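Local coordinates for oligopeptide-binding protein oppA (Lactococcus lactis, PDB 3DRF) that binds oligopeptides in a large enclosed cavity as the receptor component of the OppABCDF ABC transporter, which takes them into the cell, at residues Leu53-Thr58 / Ala489-Gly494; Lys386-Asp391 / Gly400-Asp405. One frame throughout, in Å; residues are numbered along the deposited sequence.

Interaction 1: residues Leu53-Thr58 / Ala489-Gly494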
loop_
_atom_site.group_PDB
_atom_site.type_symbol
_atom_site.label_atom_id
_atom_site.label_comp_id
_atom_site.label_asym_id
_atom_site.label_seq_id
_atom_site.Cartn_x
_atom_site.Cartn_y
_atom_site.Cartn_z
ATOM N N LEU A 53 -12.360 -1.305 -1.881
ATOM C CA LEU A 53 -12.794 -0.340 -0.865
ATOM C C LEU A 53 -11.877 -0.303 0.387
ATOM O O LEU A 53 -12.158 0.386 1.313
ATOM C CB LEU A 53 -14.216 -0.712 -0.393
ATOM C CG LEU A 53 -15.276 -0.826 -1.544
ATOM C CD1 LEU A 53 -16.706 -1.019 -0.955
ATOM C CD2 LEU A 53 -15.276 0.424 -2.483
ATOM N N SER A 54 -10.834 -1.116 0.398
ATOM C CA SER A 54 -9.938 -1.254 1.558
ATOM C C SER A 54 -8.585 -0.651 1.207
ATOM O O SER A 54 -8.020 -1.022 0.255
ATOM C CB SER A 54 -9.788 -2.760 1.825
ATOM O OG SER A 54 -8.819 -2.999 2.859
ATOM N N ASN A 55 -8.081 0.246 2.040
ATOM C CA ASN A 55 -6.822 0.959 1.755
ATOM C C ASN A 55 -5.611 0.517 2.570
ATOM O O ASN A 55 -4.548 0.848 2.204
ATOM C CB ASN A 55 -7.014 2.463 1.964
ATOM C CG ASN A 55 -8.032 3.080 1.010
ATOM O OD1 ASN A 55 -8.039 2.842 -0.146
ATOM N ND2 ASN A 55 -8.834 3.921 1.538
ATOM N N ASP A 56 -5.849 -0.204 3.641
ATOM C CA ASP A 56 -4.782 -0.451 4.638
ATOM C C ASP A 56 -4.238 -1.871 4.622
ATOM O O ASP A 56 -4.910 -2.841 4.337
ATOM C CB ASP A 56 -5.332 -0.096 6.033
ATOM C CG ASP A 56 -6.497 -1.012 6.436
ATOM O OD1 ASP A 56 -7.598 -0.742 5.944
ATOM O OD2 ASP A 56 -6.312 -1.951 7.166
ATOM N N ALA A 57 -2.972 -1.964 4.971
ATOM C CA ALA A 57 -2.229 -3.208 4.974
ATOM C C ALA A 57 -2.653 -4.106 6.151
ATOM O O ALA A 57 -2.532 -5.283 6.079
ATOM C CB ALA A 57 -0.731 -2.883 5.031
ATOM N N THR A 58 -3.111 -3.497 7.221
ATOM C CA THR A 58 -3.522 -4.248 8.434
ATOM C C THR A 58 -4.636 -5.254 8.082
ATOM O O THR A 58 -4.488 -6.426 8.242
ATOM C CB THR A 58 -3.991 -3.271 9.495
ATOM O OG1 THR A 58 -2.879 -2.474 9.887
ATOM C CG2 THR A 58 -4.485 -4.005 10.752
ATOM N N ALA A 489 -4.858 9.665 -9.444
ATOM C CA ALA A 489 -4.945 8.854 -8.232
ATOM C C ALA A 489 -5.056 9.677 -6.939
ATOM O O ALA A 489 -4.152 10.383 -6.637
ATOM C CB ALA A 489 -3.639 7.992 -8.118
ATOM N N PRO A 490 -6.079 9.450 -6.123
ATOM C CA PRO A 490 -6.144 10.056 -4.775
ATOM C C PRO A 490 -5.003 9.571 -3.848
ATOM O O PRO A 490 -4.698 10.183 -2.902
ATOM C CB PRO A 490 -7.479 9.521 -4.224
ATOM C CG PRO A 490 -8.334 9.293 -5.411
ATOM C CD PRO A 490 -7.337 8.743 -6.472
ATOM N N TYR A 491 -4.333 8.474 -4.216
ATOM C CA TYR A 491 -3.183 8.014 -3.416
ATOM C C TYR A 491 -1.925 8.937 -3.518
ATOM O O TYR A 491 -1.058 8.805 -2.751
ATOM C CB TYR A 491 -2.791 6.599 -3.819
ATOM C CG TYR A 491 -3.600 5.470 -3.155
ATOM C CD1 TYR A 491 -4.806 5.694 -2.518
ATOM C CD2 TYR A 491 -3.142 4.172 -3.227
ATOM C CE1 TYR A 491 -5.511 4.645 -1.940
ATOM C CE2 TYR A 491 -3.853 3.128 -2.654
ATOM C CZ TYR A 491 -5.030 3.366 -2.024
ATOM O OH TYR A 491 -5.715 2.277 -1.442
ATOM N N ASN A 492 -1.951 9.890 -4.454
ATOM C CA ASN A 492 -0.973 10.977 -4.502
ATOM C C ASN A 492 -1.389 11.999 -3.428
ATOM O O ASN A 492 -2.068 12.937 -3.684
ATOM C CB ASN A 492 -0.918 11.596 -5.922
ATOM C CG ASN A 492 0.244 12.620 -6.072
ATOM O OD1 ASN A 492 0.519 13.351 -5.218
ATOM N ND2 ASN A 492 0.905 12.598 -7.188
ATOM N N PHE A 493 -0.948 11.743 -2.198
ATOM C CA PHE A 493 -1.491 12.442 -0.992
ATOM C C PHE A 493 -1.160 13.911 -0.903
ATOM O O PHE A 493 -1.889 14.643 -0.347
ATOM C CB PHE A 493 -0.977 11.752 0.320
ATOM C CG PHE A 493 -1.512 10.341 0.561
ATOM C CD1 PHE A 493 -2.746 9.940 0.045
ATOM C CD2 PHE A 493 -0.782 9.456 1.299
ATOM C CE1 PHE A 493 -3.245 8.658 0.252
ATOM C CE2 PHE A 493 -1.297 8.178 1.504
ATOM C CZ PHE A 493 -2.520 7.816 1.019
ATOM N N GLY A 494 -0.021 14.280 -1.460
ATOM C CA GLY A 494 0.367 15.689 -1.542
ATOM C C GLY A 494 -0.113 16.437 -2.790
ATOM O O GLY A 494 0.073 17.624 -2.862
#

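Interaction 2: residues Lys386-Asp391 / Gly400-Asp405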
loop_
_atom_site.group_PDB
_atom_site.type_symbol
_atom_site.label_atom_id
_atom_site.label_comp_id
_atom_site.label_asym_id
_atom_site.label_seq_id
_atom_site.Cartn_x
_atom_site.Cartn_y
_atom_site.Cartn_z
ATOM N N LYS A 386 22.523 26.428 3.076
ATOM C CA LYS A 386 22.953 27.104 1.835
ATOM C C LYS A 386 21.756 27.271 0.878
ATOM O O LYS A 386 21.558 28.306 0.361
ATOM C CB LYS A 386 24.091 26.310 1.186
ATOM C CG LYS A 386 24.623 26.946 -0.102
ATOM C CD LYS A 386 25.830 26.140 -0.624
ATOM C CE LYS A 386 26.350 26.601 -1.936
ATOM N NZ LYS A 386 25.671 25.950 -2.925
ATOM N N LEU A 387 20.984 26.188 0.670
ATOM C CA LEU A 387 19.823 26.207 -0.219
ATOM C C LEU A 387 18.828 27.274 0.202
ATOM O O LEU A 387 18.292 27.957 -0.603
ATOM C CB LEU A 387 19.132 24.825 -0.244
ATOM C CG LEU A 387 19.884 23.770 -1.064
ATOM C CD1 LEU A 387 19.356 22.397 -0.722
ATOM C CD2 LEU A 387 19.637 23.975 -2.603
ATOM N N LEU A 388 18.603 27.374 1.507
ATOM C CA LEU A 388 17.635 28.330 2.043
ATOM C C LEU A 388 18.161 29.775 1.915
ATOM O O LEU A 388 17.433 30.630 1.546
ATOM C CB LEU A 388 17.288 27.973 3.518
ATOM C CG LEU A 388 16.447 26.660 3.605
ATOM C CD1 LEU A 388 16.355 26.243 5.085
ATOM C CD2 LEU A 388 15.075 26.902 2.966
ATOM N N ASP A 389 19.442 29.977 2.221
ATOM C CA ASP A 389 20.092 31.295 2.062
ATOM C C ASP A 389 19.975 31.741 0.591
ATOM O O ASP A 389 19.569 32.821 0.330
ATOM C CB ASP A 389 21.600 31.233 2.403
ATOM C CG ASP A 389 21.887 31.341 3.857
ATOM O OD1 ASP A 389 20.996 31.672 4.631
ATOM O OD2 ASP A 389 22.981 31.031 4.212
ATOM N N GLU A 390 20.326 30.848 -0.324
ATOM C CA GLU A 390 20.286 31.117 -1.791
ATOM C C GLU A 390 18.890 31.449 -2.299
ATOM O O GLU A 390 18.732 32.172 -3.228
ATOM C CB GLU A 390 20.883 29.944 -2.591
ATOM C CG GLU A 390 22.382 29.779 -2.447
ATOM C CD GLU A 390 22.924 28.550 -3.104
ATOM O OE1 GLU A 390 22.193 27.623 -3.449
ATOM O OE2 GLU A 390 24.117 28.519 -3.231
ATOM N N ASP A 391 17.858 30.911 -1.655
ATOM C CA ASP A 391 16.469 31.117 -2.052
ATOM C C ASP A 391 15.785 32.288 -1.344
ATOM O O ASP A 391 14.669 32.490 -1.477
ATOM C CB ASP A 391 15.657 29.798 -1.847
ATOM C CG ASP A 391 14.366 29.765 -2.614
ATOM O OD1 ASP A 391 14.342 30.084 -3.760
ATOM O OD2 ASP A 391 13.356 29.534 -2.008
ATOM N N GLY A 400 15.627 32.896 15.607
ATOM C CA GLY A 400 16.231 31.645 15.140
ATOM C C GLY A 400 15.559 30.956 13.943
ATOM O O GLY A 400 15.932 29.894 13.604
ATOM N N TYR A 401 14.604 31.642 13.360
ATOM C CA TYR A 401 13.896 31.089 12.200
ATOM C C TYR A 401 13.983 32.036 11.003
ATOM O O TYR A 401 14.149 33.235 11.136
ATOM C CB TYR A 401 12.434 30.791 12.554
ATOM C CG TYR A 401 12.294 29.763 13.665
ATOM C CD1 TYR A 401 12.625 28.440 13.469
ATOM C CD2 TYR A 401 11.898 30.140 14.920
ATOM C CE1 TYR A 401 12.475 27.500 14.463
ATOM C CE2 TYR A 401 11.780 29.232 15.918
ATOM C CZ TYR A 401 12.088 27.915 15.692
ATOM O OH TYR A 401 11.981 26.959 16.705
ATOM N N ARG A 402 13.852 31.428 9.838
ATOM C CA ARG A 402 13.953 32.136 8.564
ATOM C C ARG A 402 12.655 32.776 8.110
ATOM O O ARG A 402 11.610 32.348 8.514
ATOM C CB ARG A 402 14.467 31.181 7.489
ATOM C CG ARG A 402 15.934 30.670 7.758
ATOM C CD ARG A 402 16.288 29.590 6.734
ATOM N NE ARG A 402 17.639 29.054 6.973
ATOM C CZ ARG A 402 18.763 29.628 6.573
ATOM N NH1 ARG A 402 18.694 30.709 5.855
ATOM N NH2 ARG A 402 19.929 29.066 6.790
ATOM N N GLU A 403 12.797 33.825 7.295
ATOM C CA GLU A 403 11.671 34.608 6.798
ATOM C C GLU A 403 11.957 35.037 5.344
ATOM O O GLU A 403 13.053 35.205 4.963
ATOM C CB GLU A 403 11.488 35.881 7.638
ATOM C CG GLU A 403 11.311 35.668 9.147
ATOM C CD GLU A 403 11.188 36.964 9.926
ATOM O OE1 GLU A 403 11.112 37.990 9.271
ATOM O OE2 GLU A 403 11.143 36.908 11.096
ATOM N N LYS A 404 10.889 35.236 4.590
ATOM C CA LYS A 404 10.967 35.749 3.238
ATOM C C LYS A 404 9.855 36.774 3.080
ATOM O O LYS A 404 8.705 36.425 3.176
ATOM C CB LYS A 404 10.817 34.635 2.213
ATOM C CG LYS A 404 10.933 35.165 0.750
ATOM C CD LYS A 404 10.653 34.103 -0.274
ATOM C CE LYS A 404 11.888 33.267 -0.473
ATOM N NZ LYS A 404 11.824 32.356 -1.698
ATOM N N ASP A 405 10.241 38.026 2.871
ATOM C CA ASP A 405 9.323 39.146 2.762
ATOM C C ASP A 405 8.312 39.138 3.890
ATOM O O ASP A 405 7.133 39.278 3.660
ATOM C CB ASP A 405 8.609 39.109 1.410
ATOM C CG ASP A 405 7.893 40.447 1.090
ATOM O OD1 ASP A 405 8.319 41.536 1.558
ATOM O OD2 ASP A 405 6.876 40.358 0.399
HETATM O O HOH W 1 22.962 29.800 6.605
#

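Interaction 1: residues Leu53-Thr58 / Ala489-Gly494
The peptide-binding cleft of this Venus flytrap receptor, captured closed around an endogenous peptide, is bridged where Tyr491 reaches across to Asn55. The phenol OH donates a hydrogen bond to the amide oxygen, with Tyr491 OH 2.7 Å from Asn55 OD1. The donor approaches at 120° to the C=O bond but is tilted from the carbonyl plane. OD1 sits at the ring's edge, while the amide itself stands steeply to the ring, the two planes 75° apart. With CG anti to the carbonyl carbon (chi1 -83°), Tyr491 sends its ring out toward Asn55. A tyrosine suits this place because its length spans the gap between backbones whose nearest CA atoms, those of Asn55 and Tyr491, are 9.5 Å apart, and its ring can also lie against Trp473 and the peptide backbone. Asparagine suits the other end because it accepts through OD1 while ND2 donates to Asp134, two bonds that fix the rotation of the amide. Backbone hydrogen bonds to the peptide come from Asn55 and Ala57. Tyr491 stands within a type I turn from Ala489 to Asn492. Phe493 follows the turn, and Tyr491 O lies 3.5 Å above the plane of its ring, offset toward the rim.

Interaction 2: residues Lys386-Asp391 / Gly400-Asp405
Lys404 NZ is gripped by three oxygens: the backbone carbonyl of Asp391, its carboxylate, and Asp329 in a further salt bridge. Lys404 NZ lies 2.9 Å from Asp391 O and meets that carbonyl nearly head-on, at a C=O...N angle of 167°. The salt bridge from Lys404 NZ to Asp391 OD2 is longer, 3.2 Å, and comes from above the carboxylate plane. A bend at chi3 (-81°) turns the amine toward the helix end. The ammonium charge probably eases the closeness of Asp391 and Asp329. This is a helix-to-hairpin contact: helix 381-390 leads into strands 394-396 and 401-404, which pair antiparallel, and the second strand sends Arg402 and Lys404 back to the helix. Arg402, extended from CG to NE, sets its NH1 2.8 Å from Asp389 OD1, in a nearly straight bond of 165°. The carboxylate oxygen lies in the guanidinium plane, whereas the nitrogen stands above the carboxylate plane. An arginine suits the place because its several N-H groups also serve Trp393 O, Asn385 and Ile436 O, while Leu388 offers an apolar CB to one face near its rim. A water oxygen lies 3.1 Å from Arg402 NH2, as acceptor, and 2.7 Å from Asp389 OD2, as donor.

From the N terminus, the chain passes strand 34-40 and soon reaches Leu53-Thr58, the first half of interaction 1, at the start of helix 57-62. Its partner, Ala489-Gly494, comes only after 430 further residues, in the loop between helices 482-485 and 499-508, so this contact closes a very long loop. Interaction 2 is nested inside that loop and is local, with eight residues between Lys386-Asp391 and Gly400-Asp405. The two do not touch: their centres are 34 Å apart and their nearest atoms about 18 Å. Interaction 1 joins distant parts of the chain near its centre, whereas interaction 2 fastens a helix to a hairpin far out.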